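PDB 6HLX: AgaA from Rhizobium radiobacter, which binds the opine agropinic acid as the periplasmic substrate-binding protein of an ABC transporter and so serves its import into the bacterium. Local coordinates for residues F161-W166 with R170-K175. Sequence-based numbering, arbitrary orientation.
With ZN (zinc ion), chain N; SO4 (sulfate ion), chain V; EDO (1,2-ethanediol), chain Y.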
ATOM      1  N   PHE A 161     -20.471  -4.943  -1.839  1.00 19.36           N
ATOM      2  CA  PHE A 161     -21.257  -4.145  -0.887  1.00 18.52           C
ATOM      3  C   PHE A 161     -21.478  -2.735  -1.420  1.00 24.35           C
ATOM      4  O   PHE A 161     -20.607  -2.191  -2.112  1.00 22.77           O
ATOM      5  CB  PHE A 161     -20.575  -4.081   0.487  1.00 19.02           C
ATOM      6  CG  PHE A 161     -20.432  -5.408   1.205  1.00 19.74           C
ATOM      7  CD1 PHE A 161     -21.445  -5.876   2.046  1.00 21.58           C
ATOM      8  CD2 PHE A 161     -19.266  -6.163   1.080  1.00 20.22           C
ATOM      9  CE1 PHE A 161     -21.311  -7.098   2.720  1.00 21.42           C
ATOM     10  CE2 PHE A 161     -19.138  -7.395   1.743  1.00 21.78           C
ATOM     11  CZ  PHE A 161     -20.164  -7.851   2.557  1.00 20.95           C
ATOM     12  N   LYS A 162     -22.636  -2.148  -1.081  1.00 23.09           N
ATOM     13  CA  LYS A 162     -23.032  -0.794  -1.481  1.00 22.82           C
ATOM     14  C   LYS A 162     -22.780   0.114  -0.302  1.00 24.19           C
ATOM     15  O   LYS A 162     -23.020  -0.282   0.840  1.00 22.60           O
ATOM     16  CB  LYS A 162     -24.549  -0.722  -1.777  1.00 26.07           C
ATOM     17  CG  LYS A 162     -25.092  -1.714  -2.791  1.00 42.21           C
ATOM     18  CD  LYS A 162     -26.571  -1.443  -3.088  1.00 43.92           C
ATOM     19  CE  LYS A 162     -27.521  -1.946  -2.020  1.00 40.76           C
ATOM     20  NZ  LYS A 162     -28.932  -1.812  -2.467  1.00 44.83           N
ATOM     21  N   PHE A 163     -22.365   1.355  -0.564  1.00 21.80           N
ATOM     22  CA  PHE A 163     -22.184   2.334   0.502  1.00 21.06           C
ATOM     23  C   PHE A 163     -23.561   2.648   1.109  1.00 25.47           C
ATOM     24  O   PHE A 163     -24.530   2.894   0.372  1.00 24.32           O
ATOM     25  CB  PHE A 163     -21.573   3.611  -0.080  1.00 22.06           C
ATOM     26  CG  PHE A 163     -21.402   4.748   0.899  1.00 23.01           C
ATOM     27  CD1 PHE A 163     -20.258   4.842   1.687  1.00 24.74           C
ATOM     28  CD2 PHE A 163     -22.363   5.752   0.999  1.00 24.98           C
ATOM     29  CE1 PHE A 163     -20.071   5.940   2.558  1.00 26.08           C
ATOM     30  CE2 PHE A 163     -22.196   6.826   1.887  1.00 26.85           C
ATOM     31  CZ  PHE A 163     -21.048   6.913   2.662  1.00 24.91           C
ATOM     32  N   ALA A 164     -23.662   2.620   2.448  1.00 22.80           N
ATOM     33  CA  ALA A 164     -24.957   2.914   3.071  1.00 24.46           C
ATOM     34  C   ALA A 164     -24.935   4.196   3.899  1.00 30.45           C
ATOM     35  O   ALA A 164     -25.939   4.915   3.925  1.00 34.24           O
ATOM     36  CB  ALA A 164     -25.456   1.732   3.878  1.00 25.92           C
ATOM     37  N   GLY A 165     -23.786   4.543   4.458  1.00 23.97           N
ATOM     38  CA  GLY A 165     -23.664   5.780   5.227  1.00 23.72           C
ATOM     39  C   GLY A 165     -22.321   5.919   5.899  1.00 26.03           C
ATOM     40  O   GLY A 165     -21.598   4.933   6.077  1.00 25.97           O
ATOM     41  N   TRP A 166     -21.983   7.157   6.261  1.00 22.66           N
ATOM     42  CA  TRP A 166     -20.743   7.442   6.955  1.00 21.49           C
ATOM     43  C   TRP A 166     -21.072   8.406   8.097  1.00 25.89           C
ATOM     44  O   TRP A 166     -21.516   9.528   7.849  1.00 25.38           O
ATOM     45  CB  TRP A 166     -19.746   8.080   5.982  1.00 20.22           C
ATOM     46  CG  TRP A 166     -18.346   8.359   6.480  1.00 20.49           C
ATOM     47  CD1 TRP A 166     -17.892   8.393   7.772  1.00 23.12           C
ATOM     48  CD2 TRP A 166     -17.204   8.586   5.644  1.00 20.06           C
ATOM     49  NE1 TRP A 166     -16.531   8.675   7.784  1.00 22.50           N
ATOM     50  CE2 TRP A 166     -16.092   8.804   6.489  1.00 23.62           C
ATOM     51  CE3 TRP A 166     -17.013   8.618   4.250  1.00 21.74           C
ATOM     52  CZ2 TRP A 166     -14.799   9.043   5.980  1.00 23.03           C
ATOM     53  CZ3 TRP A 166     -15.748   8.901   3.746  1.00 22.38           C
ATOM     54  CH2 TRP A 166     -14.660   9.122   4.607  1.00 22.92           C
ATOM     55  N   ARG A 170     -17.120   7.979  13.582  1.00 20.91           N
ATOM     56  CA  ARG A 170     -17.618   6.746  14.179  1.00 20.36           C
ATOM     57  C   ARG A 170     -17.538   5.536  13.260  1.00 22.25           C
ATOM     58  O   ARG A 170     -16.884   4.549  13.618  1.00 21.26           O
ATOM     59  CB  ARG A 170     -19.054   6.938  14.718  1.00 22.11           C
ATOM     60  CG  ARG A 170     -19.678   5.650  15.228  1.00 26.30           C
ATOM     61  CD  ARG A 170     -20.952   5.848  16.044  1.00 30.04           C
ATOM     62  NE  ARG A 170     -21.557   4.557  16.410  1.00 31.41           N
ATOM     63  CZ  ARG A 170     -21.134   3.779  17.409  1.00 50.35           C
ATOM     64  NH1 ARG A 170     -21.724   2.616  17.647  1.00 39.16           N
ATOM     65  NH2 ARG A 170     -20.110   4.156  18.170  1.00 36.98           N
ATOM     66  N   GLU A 171     -18.253   5.567  12.117  1.00 19.77           N
ATOM     67  CA  GLU A 171     -18.242   4.388  11.250  1.00 19.51           C
ATOM     68  C   GLU A 171     -18.725   4.636   9.833  1.00 23.20           C
ATOM     69  O   GLU A 171     -19.426   5.611   9.567  1.00 23.13           O
ATOM     70  CB  GLU A 171     -19.099   3.251  11.865  1.00 21.02           C
ATOM     71  CG  GLU A 171     -20.588   3.564  11.959  1.00 25.76           C
ATOM     72  CD  GLU A 171     -21.441   2.383  12.396  1.00 27.69           C
ATOM     73  OE1 GLU A 171     -20.870   1.327  12.763  1.00 23.97           O
ATOM     74  OE2 GLU A 171     -22.680   2.521  12.378  1.00 34.99           O
ATOM     75  N   ILE A 172     -18.394   3.692   8.948  1.00 19.98           N
ATOM     76  CA  ILE A 172     -18.946   3.606   7.592  1.00 17.79           C
ATOM     77  C   ILE A 172     -19.716   2.284   7.557  1.00 22.21           C
ATOM     78  O   ILE A 172     -19.165   1.251   7.957  1.00 22.87           O
ATOM     79  CB  ILE A 172     -17.858   3.631   6.491  1.00 19.99           C
ATOM     80  CG1 ILE A 172     -17.227   5.047   6.378  1.00 20.29           C
ATOM     81  CG2 ILE A 172     -18.428   3.143   5.131  1.00 21.43           C
ATOM     82  CD1 ILE A 172     -15.847   5.080   5.702  1.00 20.09           C
ATOM     83  N   THR A 173     -20.979   2.314   7.120  0.50 19.73           N
ATOM     84  CA  THR A 173     -21.787   1.099   6.985  0.50 18.88           C
ATOM     85  C   THR A 173     -21.965   0.772   5.501  0.50 21.57           C
ATOM     86  O   THR A 173     -22.208   1.665   4.685  0.50 21.01           O
ATOM     87  CB  THR A 173     -23.131   1.212   7.730  0.50 24.94           C
ATOM     88  OG1 THR A 173     -22.915   1.619   9.086  0.50 25.43           O
ATOM     89  CG2 THR A 173     -23.937  -0.092   7.695  0.50 22.88           C
ATOM     90  N   VAL A 174     -21.817  -0.508   5.151  1.00 18.63           N
ATOM     91  CA  VAL A 174     -22.010  -0.988   3.784  1.00 17.78           C
ATOM     92  C   VAL A 174     -23.014  -2.140   3.851  1.00 21.93           C
ATOM     93  O   VAL A 174     -23.072  -2.838   4.878  1.00 22.17           O
ATOM     94  CB  VAL A 174     -20.695  -1.373   3.071  1.00 19.48           C
ATOM     95  CG1 VAL A 174     -19.710  -0.188   3.065  1.00 18.95           C
ATOM     96  CG2 VAL A 174     -20.068  -2.616   3.703  1.00 19.57           C
ATOM     97  N   LYS A 175     -23.790  -2.343   2.773  1.00 19.43           N
ATOM     98  CA  LYS A 175     -24.841  -3.366   2.742  1.00 18.94           C
ATOM     99  C   LYS A 175     -24.656  -4.248   1.522  1.00 23.89           C
ATOM    100  O   LYS A 175     -24.218  -3.767   0.482  1.00 23.10           O
ATOM    101  CB  LYS A 175     -26.232  -2.711   2.629  1.00 22.94           C
ATOM    102  CG  LYS A 175     -26.677  -1.928   3.853  1.00 34.61           C
ATOM    103  CD  LYS A 175     -28.081  -1.343   3.647  1.00 48.51           C
ATOM    104  CE  LYS A 175     -28.482  -0.469   4.810  1.00 65.23           C
ATOM    105  NZ  LYS A 175     -29.558  -1.094   5.619  1.00 80.12           N
TER
HETATM  106 ZN    ZN N 613     -22.952   0.448  13.082  1.00 26.43          ZN
HETATM  107  S   SO4 V 621     -29.421  -4.301  -4.831  1.00 42.71           S
HETATM  108  O1  SO4 V 621     -28.851  -4.744  -3.524  1.00 36.05           O
HETATM  109  O2  SO4 V 621     -30.930  -4.331  -4.753  1.00 45.38           O
HETATM  110  O3  SO4 V 621     -29.026  -5.205  -5.932  1.00 37.05           O
HETATM  111  O4  SO4 V 621     -28.996  -2.916  -5.105  1.00 41.52           O
HETATM  112  C1  EDO Y 624     -22.673  12.448   9.783  1.00 48.85           C
HETATM  113  O1  EDO Y 624     -21.303  12.378   9.561  1.00 42.72           O
HETATM  114  C2  EDO Y 624     -22.783  12.573  11.283  1.00 50.44           C
HETATM  115  O2  EDO Y 624     -22.274  13.832  11.654  1.00 51.54           O
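Lys162 and Lys175 exchange two backbone hydrogen bonds, Lys162 N to Lys175 O (2.8 Å) and Lys175 N to Lys162 O, in an antiparallel pairing whose strands twist to 138° between their directions. Farther along, Thr173 O accepts from both Ala164 N (2.8 Å) and Gly165 N (3.3 Å), so an extra residue is squeezed into strand 161-166; Thr173 N to Gly165 O (2.9 Å) then resumes the pairing, shifted by one. Gly165, lacking a side chain, easily adopts its fully extended backbone, and Ala164 CB packs 3.9 Å from Lys175 CE, while the lysine's NZ is hydrogen-bonded to Glu190.

Beyond the bulge, Trp166 CG is anti to the backbone N (chi1 -175°), which lays one indole face against Ile172: CG1 lies 3.5 Å from the centroid of the five-membered ring of Trp166, a CH-pi contact, and CD1 sits over the indole's centre. Trp166 NE1 donates a hydrogen bond to Glu11. The branched Ile172 and Val174, apt for a strand, also meet helix 23-32. Glu171 instead turns from the partner strand and chelates zinc through OE1 (2.3 Å) and OE2 (2.2 Å), joined by His192. This is a beta hairpin with a classic bulge in the solute-binding protein fold: strand 161-167 is outermost in a mixed sheet, and 171-176 joins it to 190-195.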